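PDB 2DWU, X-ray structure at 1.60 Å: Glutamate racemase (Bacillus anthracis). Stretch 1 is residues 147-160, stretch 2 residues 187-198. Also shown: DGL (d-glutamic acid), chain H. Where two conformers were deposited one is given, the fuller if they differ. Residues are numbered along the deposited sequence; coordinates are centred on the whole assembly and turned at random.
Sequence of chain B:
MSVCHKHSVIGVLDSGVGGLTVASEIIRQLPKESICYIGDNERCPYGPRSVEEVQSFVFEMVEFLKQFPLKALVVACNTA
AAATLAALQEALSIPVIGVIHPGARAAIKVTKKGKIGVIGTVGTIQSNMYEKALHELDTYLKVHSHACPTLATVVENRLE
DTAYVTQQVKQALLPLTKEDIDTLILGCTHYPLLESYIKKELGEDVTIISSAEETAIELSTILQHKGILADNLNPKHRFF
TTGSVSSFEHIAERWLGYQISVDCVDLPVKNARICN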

ATOM      1  N   ALA B 147     -21.470  -0.489 -13.401  1.00  9.69           N
ATOM      2  CA  ALA B 147     -22.343  -0.572 -12.219  1.00  9.75           C
ATOM      3  C   ALA B 147     -22.914  -1.985 -12.133  1.00 11.03           C
ATOM      4  O   ALA B 147     -23.299  -2.564 -13.154  1.00 11.74           O
ATOM      5  CB  ALA B 147     -23.472   0.427 -12.333  1.00 10.63           C
ATOM      6  N   CYS B 148     -22.992  -2.527 -10.912  1.00  9.20           N
ATOM      7  CA  CYS B 148     -23.522  -3.880 -10.650  1.00 11.10           C
ATOM      8  C   CYS B 148     -24.522  -3.667  -9.511  1.00 12.45           C
ATOM      9  O   CYS B 148     -24.308  -4.119  -8.385  1.00 11.77           O
ATOM     10  CB  CYS B 148     -22.393  -4.811 -10.196  1.00 10.86           C
ATOM     11  SG  CYS B 148     -21.126  -5.058 -11.466  1.00 11.81           S
ATOM     12  N   PRO B 149     -25.661  -3.041  -9.821  0.50 12.42           N
ATOM     13  CA  PRO B 149     -26.705  -2.750  -8.837  0.50 12.61           C
ATOM     14  C   PRO B 149     -27.304  -3.890  -8.008  0.50 13.50           C
ATOM     15  O   PRO B 149     -27.788  -3.654  -6.901  0.50 14.96           O
ATOM     16  CB  PRO B 149     -27.754  -2.021  -9.671  0.50 12.77           C
ATOM     17  CG  PRO B 149     -27.642  -2.701 -11.008  0.50 10.92           C
ATOM     18  CD  PRO B 149     -26.144  -2.776 -11.190  0.50 11.83           C
ATOM     19  N   THR B 150     -27.269  -5.119  -8.508  0.50 13.41           N
ATOM     20  CA  THR B 150     -27.891  -6.221  -7.768  0.50 14.08           C
ATOM     21  C   THR B 150     -26.978  -6.933  -6.793  0.50 13.04           C
ATOM     22  O   THR B 150     -27.432  -7.714  -5.956  0.50 12.61           O
ATOM     23  CB  THR B 150     -28.433  -7.282  -8.730  0.50 13.79           C
ATOM     24  OG1 THR B 150     -29.093  -6.637  -9.818  0.50 16.21           O
ATOM     25  CG2 THR B 150     -29.419  -8.198  -8.025  0.50 14.79           C
ATOM     26  N   LEU B 151     -25.685  -6.654  -6.870  1.00 12.71           N
ATOM     27  CA  LEU B 151     -24.763  -7.365  -6.024  1.00 11.26           C
ATOM     28  C   LEU B 151     -24.767  -7.134  -4.534  1.00 10.73           C
ATOM     29  O   LEU B 151     -24.684  -8.097  -3.776  1.00 11.23           O
ATOM     30  CB  LEU B 151     -23.334  -7.270  -6.590  1.00 12.41           C
ATOM     31  CG  LEU B 151     -23.198  -7.858  -8.015  1.00 13.23           C
ATOM     32  CD1 LEU B 151     -21.722  -7.864  -8.373  1.00 11.26           C
ATOM     33  CD2 LEU B 151     -23.768  -9.286  -8.107  1.00 12.69           C
ATOM     34  N   ALA B 152     -24.864  -5.888  -4.092  1.00 11.60           N
ATOM     35  CA  ALA B 152     -24.869  -5.659  -2.646  1.00 11.38           C
ATOM     36  C   ALA B 152     -26.104  -6.296  -1.989  1.00 13.56           C
ATOM     37  O   ALA B 152     -26.003  -6.922  -0.918  1.00 11.93           O
ATOM     38  CB  ALA B 152     -24.800  -4.142  -2.340  1.00 13.92           C
ATOM     39  N   THR B 153     -27.262  -6.184  -2.647  1.00 13.45           N
ATOM     40  CA  THR B 153     -28.480  -6.781  -2.084  1.00 15.27           C
ATOM     41  C   THR B 153     -28.336  -8.295  -2.060  1.00 13.96           C
ATOM     42  O   THR B 153     -28.759  -8.959  -1.100  1.00 16.18           O
ATOM     43  CB  THR B 153     -29.729  -6.385  -2.898  1.00 18.28           C
ATOM     44  OG1 THR B 153     -29.786  -4.960  -3.006  1.00 24.41           O
ATOM     45  CG2 THR B 153     -30.993  -6.859  -2.199  1.00 20.77           C
ATOM     46  N   VAL B 154     -27.713  -8.849  -3.094  1.00 12.70           N
ATOM     47  CA  VAL B 154     -27.485 -10.284  -3.151  1.00 11.98           C
ATOM     48  C   VAL B 154     -26.650 -10.710  -1.947  1.00 12.35           C
ATOM     49  O   VAL B 154     -26.954 -11.698  -1.284  1.00 13.67           O
ATOM     50  CB  VAL B 154     -26.766 -10.700  -4.480  1.00 13.26           C
ATOM     51  CG1 VAL B 154     -26.124 -12.082  -4.353  1.00 15.46           C
ATOM     52  CG2 VAL B 154     -27.789 -10.717  -5.608  1.00 16.34           C
ATOM     53  N   VAL B 155     -25.605  -9.945  -1.647  1.00 11.96           N
ATOM     54  CA  VAL B 155     -24.745 -10.277  -0.528  1.00 12.64           C
ATOM     55  C   VAL B 155     -25.489 -10.228   0.812  1.00 12.95           C
ATOM     56  O   VAL B 155     -25.295 -11.102   1.644  1.00 13.77           O
ATOM     57  CB  VAL B 155     -23.518  -9.329  -0.486  1.00 12.60           C
ATOM     58  CG1 VAL B 155     -22.813  -9.403   0.871  1.00 13.76           C
ATOM     59  CG2 VAL B 155     -22.532  -9.746  -1.573  1.00 11.63           C
ATOM     60  N   GLU B 156     -26.330  -9.222   1.021  1.00 14.64           N
ATOM     61  CA  GLU B 156     -27.049  -9.139   2.295  1.00 17.75           C
ATOM     62  C   GLU B 156     -28.257 -10.054   2.438  1.00 18.97           C
ATOM     63  O   GLU B 156     -28.588 -10.477   3.553  1.00 19.90           O
ATOM     64  CB  GLU B 156     -27.516  -7.707   2.545  1.00 20.58           C
ATOM     65  CG  GLU B 156     -26.434  -6.803   3.059  1.00 22.64           C
ATOM     66  CD  GLU B 156     -26.975  -5.469   3.542  1.00 24.43           C
ATOM     67  OE1 GLU B 156     -27.970  -5.467   4.313  1.00 26.53           O
ATOM     68  OE2 GLU B 156     -26.412  -4.417   3.165  1.00 19.67           O
ATOM     69  N   ASN B 157     -28.900 -10.389   1.330  1.00 18.21           N
ATOM     70  CA  ASN B 157     -30.134 -11.173   1.414  1.00 20.55           C
ATOM     71  C   ASN B 157     -30.265 -12.519   0.734  1.00 19.58           C
ATOM     72  O   ASN B 157     -31.240 -13.240   0.998  1.00 21.11           O
ATOM     73  CB  ASN B 157     -31.285 -10.300   0.912  1.00 21.56           C
ATOM     74  CG  ASN B 157     -31.349  -8.974   1.614  1.00 26.47           C
ATOM     75  OD1 ASN B 157     -31.441  -7.925   0.976  1.00 29.26           O
ATOM     76  ND2 ASN B 157     -31.292  -9.004   2.940  1.00 28.01           N
ATOM     77  N   ARG B 158     -29.312 -12.890  -0.118  1.00 17.66           N
ATOM     78  CA  ARG B 158     -29.443 -14.139  -0.862  1.00 17.81           C
ATOM     79  C   ARG B 158     -28.135 -14.915  -0.922  1.00 17.16           C
ATOM     80  O   ARG B 158     -27.996 -15.835  -1.732  1.00 17.57           O
ATOM     81  CB  ARG B 158     -29.877 -13.816  -2.303  1.00 17.70           C
ATOM     82  CG  ARG B 158     -30.932 -12.719  -2.459  1.00 20.83           C
ATOM     83  CD  ARG B 158     -32.330 -13.240  -2.167  1.00 19.38           C
ATOM     84  NE  ARG B 158     -32.749 -14.267  -3.115  1.00 19.30           N
ATOM     85  CZ  ARG B 158     -33.318 -14.043  -4.295  1.00 17.75           C
ATOM     86  NH1 ARG B 158     -33.640 -15.076  -5.057  1.00 18.76           N
ATOM     87  NH2 ARG B 158     -33.572 -12.809  -4.716  1.00 17.04           N
ATOM     88  N   LEU B 159     -27.180 -14.567  -0.069  1.00 18.95           N
ATOM     89  CA  LEU B 159     -25.876 -15.212  -0.129  1.00 21.02           C
ATOM     90  C   LEU B 159     -25.856 -16.733   0.009  1.00 23.19           C
ATOM     91  O   LEU B 159     -24.977 -17.394  -0.545  1.00 23.14           O
ATOM     92  CB  LEU B 159     -24.930 -14.561   0.888  1.00 20.29           C
ATOM     93  CG  LEU B 159     -23.431 -14.811   0.702  1.00 20.21           C
ATOM     94  CD1 LEU B 159     -22.966 -14.292  -0.667  1.00 19.82           C
ATOM     95  CD2 LEU B 159     -22.681 -14.112   1.817  1.00 20.81           C
ATOM     96  N   GLU B 160     -26.823 -17.303   0.717  1.00 24.86           N
ATOM     97  CA  GLU B 160     -26.845 -18.750   0.889  1.00 26.76           C
ATOM     98  C   GLU B 160     -27.384 -19.476  -0.341  1.00 25.83           C
ATOM     99  O   GLU B 160     -27.216 -20.695  -0.467  1.00 25.78           O
ATOM    100  CB  GLU B 160     -27.683 -19.116   2.116  1.00 29.77           C
ATOM    101  CG  GLU B 160     -27.528 -18.135   3.279  1.00 35.50           C
ATOM    102  CD  GLU B 160     -26.089 -17.976   3.748  1.00 38.21           C
ATOM    103  OE1 GLU B 160     -25.851 -17.156   4.666  1.00 41.64           O
ATOM    104  OE2 GLU B 160     -25.196 -18.665   3.208  1.00 40.26           O
ATOM    105  N   GLY B 187     -15.139  -2.123  -6.093  1.00  7.22           N
ATOM    106  CA  GLY B 187     -15.529  -0.802  -5.635  1.00  6.88           C
ATOM    107  C   GLY B 187     -16.815  -0.683  -4.837  1.00  5.76           C
ATOM    108  O   GLY B 187     -17.572   0.267  -5.018  1.00  8.05           O
ATOM    109  N   CYS B 188     -17.008  -1.626  -3.928  1.00  5.66           N
ATOM    110  CA  CYS B 188     -18.197  -1.655  -3.081  1.00  6.49           C
ATOM    111  C   CYS B 188     -17.834  -2.478  -1.839  1.00  6.36           C
ATOM    112  O   CYS B 188     -17.136  -3.488  -1.939  1.00  6.90           O
ATOM    113  CB  CYS B 188     -19.349  -2.330  -3.826  1.00  6.39           C
ATOM    114  SG  CYS B 188     -20.874  -2.505  -2.835  1.00 10.24           S
ATOM    115  N   THR B 189     -18.342  -2.041  -0.686  1.00  5.61           N
ATOM    116  CA  THR B 189     -18.077  -2.698   0.588  1.00  7.24           C
ATOM    117  C   THR B 189     -18.457  -4.168   0.614  1.00  7.18           C
ATOM    118  O   THR B 189     -17.834  -4.955   1.315  1.00  8.96           O
ATOM    119  CB  THR B 189     -18.901  -2.058   1.743  1.00  7.22           C
ATOM    120  OG1 THR B 189     -20.271  -1.943   1.342  1.00  7.97           O
ATOM    121  CG2 THR B 189     -18.356  -0.682   2.120  1.00  7.77           C
ATOM    122  N   HIS B 190     -19.498  -4.536  -0.130  1.00  7.81           N
ATOM    123  CA  HIS B 190     -19.981  -5.902  -0.046  1.00  8.48           C
ATOM    124  C   HIS B 190     -19.290  -6.908  -0.930  1.00  9.15           C
ATOM    125  O   HIS B 190     -19.372  -8.115  -0.677  1.00 10.01           O
ATOM    126  CB  HIS B 190     -21.470  -5.952  -0.415  1.00  9.12           C
ATOM    127  CG  HIS B 190     -22.375  -5.226   0.531  1.00  9.60           C
ATOM    128  ND1 HIS B 190     -22.189  -3.909   0.895  1.00  9.82           N
ATOM    129  CD2 HIS B 190     -23.535  -5.613   1.111  1.00 10.90           C
ATOM    130  CE1 HIS B 190     -23.201  -3.514   1.652  1.00 10.73           C
ATOM    131  NE2 HIS B 190     -24.030  -4.532   1.797  1.00 12.30           N
ATOM    132  N   TYR B 191     -18.591  -6.434  -1.959  1.00  9.04           N
ATOM    133  CA  TYR B 191     -18.033  -7.383  -2.909  1.00  9.71           C
ATOM    134  C   TYR B 191     -16.996  -8.388  -2.445  1.00 10.07           C
ATOM    135  O   TYR B 191     -16.879  -9.450  -3.058  1.00 10.64           O
ATOM    136  CB  TYR B 191     -17.557  -6.654  -4.176  1.00  8.09           C
ATOM    137  CG  TYR B 191     -18.651  -5.871  -4.906  1.00  7.04           C
ATOM    138  CD1 TYR B 191     -20.005  -5.918  -4.506  1.00  7.42           C
ATOM    139  CD2 TYR B 191     -18.315  -5.027  -5.973  1.00  8.32           C
ATOM    140  CE1 TYR B 191     -20.974  -5.139  -5.135  1.00  8.27           C
ATOM    141  CE2 TYR B 191     -19.277  -4.234  -6.613  1.00  8.20           C
ATOM    142  CZ  TYR B 191     -20.597  -4.283  -6.190  1.00 10.52           C
ATOM    143  OH  TYR B 191     -21.477  -3.432  -6.798  1.00 10.29           O
ATOM    144  N   PRO B 192     -16.224  -8.090  -1.376  1.00  9.85           N
ATOM    145  CA  PRO B 192     -15.257  -9.105  -0.958  1.00 11.17           C
ATOM    146  C   PRO B 192     -15.965 -10.435  -0.658  1.00 11.89           C
ATOM    147  O   PRO B 192     -15.372 -11.489  -0.823  1.00 14.18           O
ATOM    148  CB  PRO B 192     -14.636  -8.509   0.305  1.00 11.96           C
ATOM    149  CG  PRO B 192     -14.581  -7.033  -0.020  1.00 10.12           C
ATOM    150  CD  PRO B 192     -15.974  -6.807  -0.678  1.00  9.10           C
ATOM    151  N   LEU B 193     -17.212 -10.396  -0.206  0.50 12.09           N
ATOM    152  CA  LEU B 193     -17.879 -11.656   0.085  0.50 12.18           C
ATOM    153  C   LEU B 193     -18.149 -12.481  -1.167  0.50 12.32           C
ATOM    154  O   LEU B 193     -18.396 -13.691  -1.084  0.50 13.83           O
ATOM    155  CB  LEU B 193     -19.174 -11.408   0.857  0.50 12.70           C
ATOM    156  CG  LEU B 193     -18.896 -11.083   2.323  0.50 13.48           C
ATOM    157  CD1 LEU B 193     -20.207 -11.100   3.097  0.50 13.40           C
ATOM    158  CD2 LEU B 193     -17.925 -12.108   2.905  0.50 15.30           C
ATOM    159  N   LEU B 194     -18.064 -11.837  -2.325  1.00 11.57           N
ATOM    160  CA  LEU B 194     -18.323 -12.523  -3.596  1.00 11.92           C
ATOM    161  C   LEU B 194     -17.037 -12.843  -4.316  1.00 12.57           C
ATOM    162  O   LEU B 194     -17.086 -13.269  -5.475  1.00 12.35           O
ATOM    163  CB  LEU B 194     -19.129 -11.620  -4.534  1.00 11.71           C
ATOM    164  CG  LEU B 194     -20.502 -11.178  -4.065  1.00 12.65           C
ATOM    165  CD1 LEU B 194     -21.067 -10.129  -5.035  1.00 14.00           C
ATOM    166  CD2 LEU B 194     -21.421 -12.391  -3.973  1.00 16.34           C
ATOM    167  N   GLU B 195     -15.902 -12.644  -3.656  1.00 14.69           N
ATOM    168  CA  GLU B 195     -14.628 -12.840  -4.332  1.00 17.39           C
ATOM    169  C   GLU B 195     -14.473 -14.141  -5.093  1.00 18.35           C
ATOM    170  O   GLU B 195     -14.029 -14.136  -6.257  1.00 16.87           O
ATOM    171  CB  GLU B 195     -13.449 -12.659  -3.377  1.00 20.98           C
ATOM    172  CG  GLU B 195     -12.121 -12.836  -4.108  1.00 27.22           C
ATOM    173  CD  GLU B 195     -10.917 -12.386  -3.307  1.00 31.15           C
ATOM    174  OE1 GLU B 195     -10.873 -12.635  -2.076  1.00 34.91           O
ATOM    175  OE2 GLU B 195      -9.997 -11.794  -3.919  1.00 33.67           O
ATOM    176  N   SER B 196     -14.838 -15.256  -4.464  1.00 17.56           N
ATOM    177  CA  SER B 196     -14.715 -16.533  -5.152  1.00 19.92           C
ATOM    178  C   SER B 196     -15.520 -16.610  -6.429  1.00 18.02           C
ATOM    179  O   SER B 196     -15.038 -17.145  -7.433  1.00 19.86           O
ATOM    180  CB  SER B 196     -15.125 -17.681  -4.236  1.00 20.50           C
ATOM    181  OG  SER B 196     -14.218 -17.768  -3.160  1.00 28.79           O
ATOM    182  N   TYR B 197     -16.742 -16.091  -6.399  1.00 16.83           N
ATOM    183  CA  TYR B 197     -17.610 -16.129  -7.572  1.00 14.78           C
ATOM    184  C   TYR B 197     -17.026 -15.294  -8.683  1.00 16.00           C
ATOM    185  O   TYR B 197     -17.036 -15.681  -9.845  1.00 16.82           O
ATOM    186  CB  TYR B 197     -19.007 -15.577  -7.249  1.00 16.10           C
ATOM    187  CG  TYR B 197     -19.801 -16.403  -6.273  1.00 17.20           C
ATOM    188  CD1 TYR B 197     -19.765 -16.134  -4.906  1.00 17.84           C
ATOM    189  CD2 TYR B 197     -20.580 -17.465  -6.720  1.00 18.18           C
ATOM    190  CE1 TYR B 197     -20.502 -16.918  -4.005  1.00 18.14           C
ATOM    191  CE2 TYR B 197     -21.310 -18.247  -5.839  1.00 19.34           C
ATOM    192  CZ  TYR B 197     -21.268 -17.970  -4.489  1.00 20.46           C
ATOM    193  OH  TYR B 197     -22.002 -18.750  -3.618  1.00 22.59           O
ATOM    194  N   ILE B 198     -16.534 -14.122  -8.309  1.00 14.17           N
ATOM    195  CA  ILE B 198     -15.964 -13.193  -9.273  1.00 14.39           C
ATOM    196  C   ILE B 198     -14.730 -13.768  -9.957  1.00 16.63           C
ATOM    197  O   ILE B 198     -14.594 -13.677 -11.188  1.00 17.81           O
ATOM    198  CB  ILE B 198     -15.645 -11.847  -8.568  1.00 13.76           C
ATOM    199  CG1 ILE B 198     -16.971 -11.187  -8.156  1.00 12.87           C
ATOM    200  CG2 ILE B 198     -14.859 -10.926  -9.502  1.00 13.79           C
ATOM    201  CD1 ILE B 198     -16.788  -9.976  -7.243  1.00 14.55           C
TER
HETATM  202  N   DGL H 278     -21.678   0.474   1.218  1.00  7.89           N
HETATM  203  CA  DGL H 278     -22.126   0.702  -0.192  1.00  9.36           C
HETATM  204  C   DGL H 278     -20.946   0.897  -1.078  1.00  8.43           C
HETATM  205  O   DGL H 278     -21.043   1.395  -2.194  1.00  9.04           O
HETATM  206  CB  DGL H 278     -22.957  -0.504  -0.684  1.00  9.81           C
HETATM  207  CG  DGL H 278     -24.373  -0.375  -0.074  1.00 11.02           C
HETATM  208  CD  DGL H 278     -25.142   0.821  -0.463  1.00 11.78           C
HETATM  209  OE1 DGL H 278     -25.615   0.996  -1.587  1.00  9.88           O
HETATM  210  OE2 DGL H 278     -25.291   1.731   0.472  1.00 11.62           O
HETATM  211  OXT DGL H 278     -19.786   0.523  -0.613  1.00  8.28           O
HETATM  212  O   HOH W   1     -24.161  -3.544  -5.857  1.00 16.86           O
HETATM  213  O   HOH W   2     -22.489 -17.992  -1.143  1.00 29.45           O

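Packing of residues 147-160 against residues 187-198 in glutamate racemase with bound D-glutamate. In the backbone, a type I turn from Cys148 to Leu151 leads into a short helix that runs to Asn157; facing it, a type I turn from Cys188 to Tyr191 passes into a 3-10 segment (191-194) and then a helix. The CA atoms nearest each other across the stretches are those of Ala152 and His190, 5.5 Å apart, and together the stretches bury 584 Å². One direct hydrogen bond joins the stretches: His190 NE2 donates to Glu156 OE2 at 2.7 Å and an almost linear 176°, so the carboxylate meets the imidazole at its edge, near the ring plane. On the same ring, His190 ND1 lies 2.8 Å from Thr189 OG1 in a hydrogen bond of undecided direction. Thr189 also binds the ligand: Thr189 N donates to DGL OXT (2.9 Å), and Thr189 OG1 accepts from DGL N (2.8 Å). Two rings also take part. Ala152 CB sits 4.0 Å from the centroid of the His190 ring, 12° off the normal, a CH-pi contact that the small methyl makes over the face. Leu151 CD1 covers one face of the Tyr191 ring, while Leu151 CB comes within 3.5 Å of Tyr191 CE1. Aliphatic side chains, with no polar group to satisfy, meet at van der Waals distance and shield one another from solvent: Val155 CG2 lies 3.5 Å from Leu194 CG and Val155 CG1 3.8 Å from Leu193 CD1. Leu159, beyond the helix, extends this patch, with CD2 4.1 Å from Leu193 CD1 and CD1 4.1 Å from Leu194 CD2. Two waters bridge the stretches. The O of water 1 lies 2.6 Å from Cys148 O, to which it donates, 3.0 Å from Ala152 N, from which it accepts, and 2.8 Å from Tyr191 OH, tying the first turn to the tyrosine. Water 2 similarly links Leu159 O and Tyr197 OH, its O 2.6 Å from each, across a direct separation of 4.5 Å between those two atoms.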